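Local coordinates for TRAP dicarboxylate transporter, DctP subunit (Sulfurospirillum deleyianum, PDB 4OVS), which binds succinate and, as a periplasmic solute-binding protein, probably delivers it to a TRAP-type dicarboxylate transporter, at residues F94-F104 against V124-K135. Residues are numbered along the deposited sequence; the frame is centred on the assembly and turned at random.
Sequences FTSLVPEMQLF and VGQILKDKVSKK
L128 divides its two methyl groups between F104 and E100, a compact example of how one branched side chain can join a helix to a loop that includes a short 3-10 turn (99-101). Its CD1 lies obliquely against the ring of F104, 3.3 Å from CZ, while CD2 packs 3.7 Å from CB of E100. One turn earlier in the helix, V124 presents CG1 near the plane of the F104 ring, at its edge, and also meets CD2 of L103 tip to tip. One turn later, V132 receives the selenomethionine M101: bends at chi2 (75°) and chi3 (67°) curl the chain so that CE lies a tight 3.4 Å from V132 CG2, with SE beside L128 CB. V132 CG1 reaches CE1 of F94 at 3.9 Å, and V98 fits its two methyls against K131 CB and K135 CG. At the polar edge the K131 chain runs extended past V98 and turns at chi4 (-87°), bringing NZ 3.3 Å from OE1 of E100 in a salt bridge, the ammonium standing above the carboxylate plane. With an alanine at E100 the K131 ammonium would probably lose this countercharge, its chain end less fixed. L128 rests on Y142 and L97 on F137 of strand 137-152, strand 233-241 takes F94 and V132 against L237 and I239, and helix 317-330 covers L103, placing the loop that follows succinate-binding K93 among all three.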
ATOM      1  N   PHE A  94      -4.484  -1.675   8.405  1.00 26.16           N
ATOM      2  CA  PHE A  94      -4.398  -1.553   9.863  1.00 30.07           C
ATOM      3  C   PHE A  94      -5.526  -0.735  10.490  1.00 35.02           C
ATOM      4  O   PHE A  94      -5.644  -0.644  11.719  1.00 32.25           O
ATOM      5  CB  PHE A  94      -3.081  -0.862  10.257  1.00 24.96           C
ATOM      6  CG  PHE A  94      -1.833  -1.693  10.000  1.00 28.09           C
ATOM      7  CD1 PHE A  94      -1.353  -2.573  10.961  1.00 25.40           C
ATOM      8  CD2 PHE A  94      -1.138  -1.576   8.807  1.00 28.58           C
ATOM      9  CE1 PHE A  94      -0.222  -3.315  10.749  1.00 26.93           C
ATOM     10  CE2 PHE A  94       0.015  -2.330   8.579  1.00 23.16           C
ATOM     11  CZ  PHE A  94       0.468  -3.193   9.538  1.00 25.11           C
ATOM     12  N   THR A  95      -6.346  -0.110   9.664  1.00 36.98           N
ATOM     13  CA  THR A  95      -7.220   0.937  10.185  1.00 38.67           C
ATOM     14  C   THR A  95      -8.360   0.454  11.085  1.00 37.43           C
ATOM     15  O   THR A  95      -8.933   1.254  11.802  1.00 35.73           O
ATOM     16  CB  THR A  95      -7.741   1.869   9.058  1.00 36.99           C
ATOM     17  OG1 THR A  95      -8.615   1.159   8.162  1.00 33.41           O
ATOM     18  CG2 THR A  95      -6.540   2.476   8.276  1.00 32.58           C
ATOM     19  N   SER A  96      -8.677  -0.837  11.078  1.00 42.88           N
ATOM     20  CA  SER A  96      -9.638  -1.338  12.047  1.00 42.10           C
ATOM     21  C   SER A  96      -9.003  -1.559  13.435  1.00 44.69           C
ATOM     22  O   SER A  96      -9.669  -1.362  14.423  1.00 49.93           O
ATOM     23  CB  SER A  96     -10.338  -2.610  11.566  1.00 47.68           C
ATOM     24  OG  SER A  96      -9.451  -3.711  11.465  1.00 53.09           O
ATOM     25  N   LEU A  97      -7.733  -1.970  13.496  1.00 38.00           N
ATOM     26  CA  LEU A  97      -6.985  -2.146  14.745  1.00 40.78           C
ATOM     27  C   LEU A  97      -6.498  -0.820  15.286  1.00 41.67           C
ATOM     28  O   LEU A  97      -6.492  -0.588  16.501  1.00 40.52           O
ATOM     29  CB  LEU A  97      -5.745  -3.018  14.484  1.00 43.08           C
ATOM     30  CG  LEU A  97      -6.121  -4.341  13.832  1.00 44.95           C
ATOM     31  CD1 LEU A  97      -4.901  -5.190  13.528  1.00 49.88           C
ATOM     32  CD2 LEU A  97      -7.095  -5.090  14.706  1.00 43.42           C
ATOM     33  N   VAL A  98      -6.023   0.026  14.371  1.00 38.24           N
ATOM     34  CA  VAL A  98      -5.489   1.344  14.722  1.00 37.49           C
ATOM     35  C   VAL A  98      -6.072   2.426  13.835  1.00 40.97           C
ATOM     36  O   VAL A  98      -5.480   2.779  12.797  1.00 38.59           O
ATOM     37  CB  VAL A  98      -3.971   1.414  14.574  1.00 35.11           C
ATOM     38  CG1 VAL A  98      -3.476   2.821  14.910  1.00 29.74           C
ATOM     39  CG2 VAL A  98      -3.289   0.373  15.462  1.00 37.86           C
ATOM     40  N   PRO A  99      -7.240   2.950  14.226  1.00 39.81           N
ATOM     41  CA  PRO A  99      -7.943   3.979  13.459  1.00 38.52           C
ATOM     42  C   PRO A  99      -7.048   5.100  12.976  1.00 37.10           C
ATOM     43  O   PRO A  99      -7.226   5.580  11.842  1.00 39.91           O
ATOM     44  CB  PRO A  99      -8.981   4.495  14.444  1.00 44.20           C
ATOM     45  CG  PRO A  99      -9.304   3.308  15.295  1.00 43.92           C
ATOM     46  CD  PRO A  99      -8.055   2.447  15.343  1.00 42.47           C
ATOM     47  N   GLU A 100      -6.072   5.488  13.787  1.00 38.34           N
ATOM     48  CA  GLU A 100      -5.233   6.642  13.465  1.00 39.07           C
ATOM     49  C   GLU A 100      -4.370   6.421  12.220  1.00 34.08           C
ATOM     50  O   GLU A 100      -3.910   7.378  11.600  1.00 32.43           O
ATOM     51  CB  GLU A 100      -4.334   7.036  14.662  1.00 40.30           C
ATOM     52  CG  GLU A 100      -5.090   7.502  15.892  1.00 42.08           C
ATOM     53  CD  GLU A 100      -5.488   6.356  16.805  1.00 46.11           C
ATOM     54  OE1 GLU A 100      -5.641   6.563  18.033  1.00 44.84           O
ATOM     55  OE2 GLU A 100      -5.657   5.237  16.287  1.00 43.80           O
HETATM   56  N   MSE A 101      -4.132   5.166  11.866  1.00 38.53           N
HETATM   57  CA  MSE A 101      -3.332   4.892  10.679  1.00 35.01           C
HETATM   58  C   MSE A 101      -4.028   5.475   9.445  1.00 36.09           C
HETATM   59  O   MSE A 101      -3.415   5.623   8.388  1.00 31.76           O
HETATM   60  CB  MSE A 101      -3.118   3.403  10.500  1.00 39.91           C
HETATM   61  CG  MSE A 101      -2.058   3.060   9.463  1.00 40.70           C
HETATM   62 SE   MSE A 101      -0.235   3.353  10.082  1.00 47.45          SE
HETATM   63  CE  MSE A 101      -0.233   1.952  11.413  1.00 42.74           C
ATOM     64  N   GLN A 102      -5.307   5.826   9.571  1.00 39.93           N
ATOM     65  CA  GLN A 102      -6.007   6.463   8.449  1.00 37.61           C
ATOM     66  C   GLN A 102      -5.406   7.809   8.087  1.00 37.17           C
ATOM     67  O   GLN A 102      -5.687   8.361   7.018  1.00 37.19           O
ATOM     68  CB  GLN A 102      -7.492   6.624   8.742  1.00 37.07           C
ATOM     69  CG  GLN A 102      -8.217   5.342   8.717  1.00 35.26           C
ATOM     70  CD  GLN A 102      -9.672   5.524   9.031  1.00 45.02           C
ATOM     71  OE1 GLN A 102     -10.529   5.420   8.148  1.00 42.94           O
ATOM     72  NE2 GLN A 102      -9.972   5.796  10.301  1.00 48.35           N
ATOM     73  N   LEU A 103      -4.594   8.361   8.977  1.00 31.44           N
ATOM     74  CA  LEU A 103      -3.865   9.583   8.671  1.00 32.43           C
ATOM     75  C   LEU A 103      -3.154   9.515   7.295  1.00 27.51           C
ATOM     76  O   LEU A 103      -3.250  10.423   6.507  1.00 25.84           O
ATOM     77  CB  LEU A 103      -2.841   9.846   9.766  1.00 36.99           C
ATOM     78  CG  LEU A 103      -1.805  10.943   9.574  1.00 36.34           C
ATOM     79  CD1 LEU A 103      -2.409  12.335   9.620  1.00 36.36           C
ATOM     80  CD2 LEU A 103      -0.810  10.759  10.679  1.00 41.18           C
ATOM     81  N   PHE A 104      -2.467   8.426   7.027  1.00 32.93           N
ATOM     82  CA  PHE A 104      -1.656   8.284   5.826  1.00 29.28           C
ATOM     83  C   PHE A 104      -2.498   8.017   4.534  1.00 32.16           C
ATOM     84  O   PHE A 104      -1.983   8.074   3.423  1.00 29.77           O
ATOM     85  CB  PHE A 104      -0.678   7.130   6.022  1.00 33.73           C
ATOM     86  CG  PHE A 104       0.276   7.299   7.177  1.00 33.07           C
ATOM     87  CD1 PHE A 104       0.576   8.550   7.692  1.00 36.05           C
ATOM     88  CD2 PHE A 104       0.908   6.190   7.730  1.00 33.90           C
ATOM     89  CE1 PHE A 104       1.478   8.702   8.736  1.00 31.32           C
ATOM     90  CE2 PHE A 104       1.819   6.338   8.796  1.00 32.20           C
ATOM     91  CZ  PHE A 104       2.104   7.586   9.282  1.00 34.34           C
ATOM     92  N   VAL A 124       5.875  11.258  13.920  1.00 37.37           N
ATOM     93  CA  VAL A 124       4.552  10.693  13.628  1.00 35.78           C
ATOM     94  C   VAL A 124       4.659   9.229  13.245  1.00 37.13           C
ATOM     95  O   VAL A 124       3.915   8.386  13.756  1.00 37.06           O
ATOM     96  CB  VAL A 124       3.838  11.491  12.535  1.00 37.20           C
ATOM     97  CG1 VAL A 124       2.628  10.767  12.036  1.00 41.12           C
ATOM     98  CG2 VAL A 124       3.447  12.857  13.067  1.00 40.69           C
ATOM     99  N   GLY A 125       5.587   8.917  12.348  1.00 32.05           N
ATOM    100  CA  GLY A 125       5.852   7.528  12.039  1.00 31.15           C
ATOM    101  C   GLY A 125       5.984   6.691  13.300  1.00 33.01           C
ATOM    102  O   GLY A 125       5.439   5.598  13.378  1.00 28.78           O
ATOM    103  N   GLN A 126       6.710   7.194  14.299  1.00 28.93           N
ATOM    104  CA  GLN A 126       6.970   6.388  15.502  1.00 31.64           C
ATOM    105  C   GLN A 126       5.721   6.236  16.358  1.00 27.07           C
ATOM    106  O   GLN A 126       5.479   5.175  16.921  1.00 29.13           O
ATOM    107  CB  GLN A 126       8.100   6.984  16.335  1.00 32.09           C
ATOM    108  CG  GLN A 126       8.510   6.107  17.503  1.00 31.71           C
ATOM    109  CD  GLN A 126       9.124   4.801  17.050  1.00 31.60           C
ATOM    110  OE1 GLN A 126      10.114   4.779  16.317  1.00 35.41           O
ATOM    111  NE2 GLN A 126       8.509   3.698  17.447  1.00 36.22           N
ATOM    112  N   ILE A 127       4.919   7.292  16.435  1.00 27.91           N
ATOM    113  CA  ILE A 127       3.676   7.243  17.192  1.00 28.99           C
ATOM    114  C   ILE A 127       2.772   6.149  16.645  1.00 33.55           C
ATOM    115  O   ILE A 127       2.172   5.403  17.410  1.00 31.39           O
ATOM    116  CB  ILE A 127       2.945   8.567  17.133  1.00 30.67           C
ATOM    117  CG1 ILE A 127       3.524   9.536  18.161  1.00 38.19           C
ATOM    118  CG2 ILE A 127       1.454   8.364  17.417  1.00 36.22           C
ATOM    119  CD1 ILE A 127       3.234  11.012  17.844  1.00 39.08           C
ATOM    120  N   LEU A 128       2.661   6.043  15.319  1.00 34.33           N
ATOM    121  CA  LEU A 128       1.782   5.008  14.735  1.00 28.13           C
ATOM    122  C   LEU A 128       2.377   3.592  14.857  1.00 33.15           C
ATOM    123  O   LEU A 128       1.655   2.647  15.106  1.00 32.51           O
ATOM    124  CB  LEU A 128       1.416   5.345  13.303  1.00 33.09           C
ATOM    125  CG  LEU A 128       0.516   6.574  13.403  1.00 38.35           C
ATOM    126  CD1 LEU A 128       0.715   7.452  12.238  1.00 40.63           C
ATOM    127  CD2 LEU A 128      -0.927   6.205  13.542  1.00 39.22           C
ATOM    128  N   LYS A 129       3.685   3.443  14.710  1.00 27.25           N
ATOM    129  CA  LYS A 129       4.308   2.150  15.010  1.00 33.69           C
ATOM    130  C   LYS A 129       3.939   1.712  16.436  1.00 34.43           C
ATOM    131  O   LYS A 129       3.607   0.562  16.697  1.00 33.32           O
ATOM    132  CB  LYS A 129       5.844   2.237  14.929  1.00 30.79           C
ATOM    133  CG  LYS A 129       6.436   2.403  13.557  1.00 33.00           C
ATOM    134  CD  LYS A 129       7.928   2.168  13.595  1.00 29.34           C
ATOM    135  CE  LYS A 129       8.541   2.433  12.260  1.00 34.52           C
ATOM    136  NZ  LYS A 129      10.015   2.137  12.210  1.00 35.20           N
ATOM    137  N   ASP A 130       4.050   2.641  17.372  1.00 36.88           N
ATOM    138  CA  ASP A 130       3.879   2.283  18.774  1.00 36.88           C
ATOM    139  C   ASP A 130       2.463   1.768  19.027  1.00 35.78           C
ATOM    140  O   ASP A 130       2.240   0.857  19.829  1.00 30.68           O
ATOM    141  CB  ASP A 130       4.212   3.468  19.688  1.00 32.82           C
ATOM    142  CG  ASP A 130       5.713   3.747  19.768  1.00 37.57           C
ATOM    143  OD1 ASP A 130       6.538   2.958  19.232  1.00 34.59           O
ATOM    144  OD2 ASP A 130       6.077   4.762  20.409  1.00 45.42           O
ATOM    145  N   LYS A 131       1.509   2.345  18.323  1.00 35.69           N
ATOM    146  CA  LYS A 131       0.111   1.924  18.436  1.00 39.39           C
ATOM    147  C   LYS A 131      -0.110   0.503  17.921  1.00 37.07           C
ATOM    148  O   LYS A 131      -0.880  -0.258  18.479  1.00 35.60           O
ATOM    149  CB  LYS A 131      -0.790   2.903  17.681  1.00 39.12           C
ATOM    150  CG  LYS A 131      -0.788   4.296  18.310  1.00 40.68           C
ATOM    151  CD  LYS A 131      -1.816   5.229  17.677  1.00 38.46           C
ATOM    152  CE  LYS A 131      -1.819   6.587  18.340  1.00 40.06           C
ATOM    153  NZ  LYS A 131      -2.728   6.585  19.499  1.00 42.41           N
ATOM    154  N   VAL A 132       0.563   0.169  16.835  1.00 30.05           N
ATOM    155  CA  VAL A 132       0.468  -1.157  16.241  1.00 34.21           C
ATOM    156  C   VAL A 132       1.128  -2.142  17.188  1.00 29.85           C
ATOM    157  O   VAL A 132       0.629  -3.237  17.415  1.00 28.36           O
ATOM    158  CB  VAL A 132       1.179  -1.172  14.873  1.00 33.51           C
ATOM    159  CG1 VAL A 132       1.258  -2.592  14.289  1.00 35.71           C
ATOM    160  CG2 VAL A 132       0.458  -0.211  13.923  1.00 30.06           C
ATOM    161  N   SER A 133       2.254  -1.739  17.751  1.00 38.51           N
ATOM    162  CA  SER A 133       2.918  -2.576  18.724  1.00 45.10           C
ATOM    163  C   SER A 133       1.998  -2.930  19.899  1.00 44.37           C
ATOM    164  O   SER A 133       2.083  -4.027  20.425  1.00 41.07           O
ATOM    165  CB  SER A 133       4.189  -1.892  19.225  1.00 47.11           C
ATOM    166  OG  SER A 133       5.078  -1.711  18.134  1.00 49.20           O
ATOM    167  N   LYS A 134       1.123  -2.019  20.307  1.00 41.74           N
ATOM    168  CA  LYS A 134       0.260  -2.300  21.460  1.00 44.55           C
ATOM    169  C   LYS A 134      -0.864  -3.280  21.142  1.00 44.04           C
ATOM    170  O   LYS A 134      -1.366  -3.930  22.043  1.00 39.67           O
ATOM    171  CB  LYS A 134      -0.370  -1.025  22.027  1.00 44.35           C
ATOM    172  CG  LYS A 134       0.605  -0.054  22.628  1.00 46.95           C
ATOM    173  CD  LYS A 134      -0.138   1.119  23.238  1.00 53.74           C
ATOM    174  CE  LYS A 134      -1.134   1.732  22.250  1.00 57.71           C
ATOM    175  NZ  LYS A 134      -1.564   3.126  22.620  1.00 61.07           N
ATOM    176  N   LYS A 135      -1.274  -3.362  19.873  1.00 36.48           N
ATOM    177  CA  LYS A 135      -2.339  -4.276  19.479  1.00 38.79           C
ATOM    178  C   LYS A 135      -1.807  -5.675  19.156  1.00 39.47           C
ATOM    179  O   LYS A 135      -2.480  -6.455  18.501  1.00 46.40           O
ATOM    180  CB  LYS A 135      -3.069  -3.746  18.246  1.00 42.89           C
ATOM    181  CG  LYS A 135      -3.548  -2.312  18.355  1.00 48.15           C
ATOM    182  CD  LYS A 135      -4.546  -2.116  19.468  1.00 48.62           C
ATOM    183  CE  LYS A 135      -5.733  -3.030  19.286  1.00 49.13           C
ATOM    184  NZ  LYS A 135      -6.778  -2.750  20.294  1.00 54.35           N
TER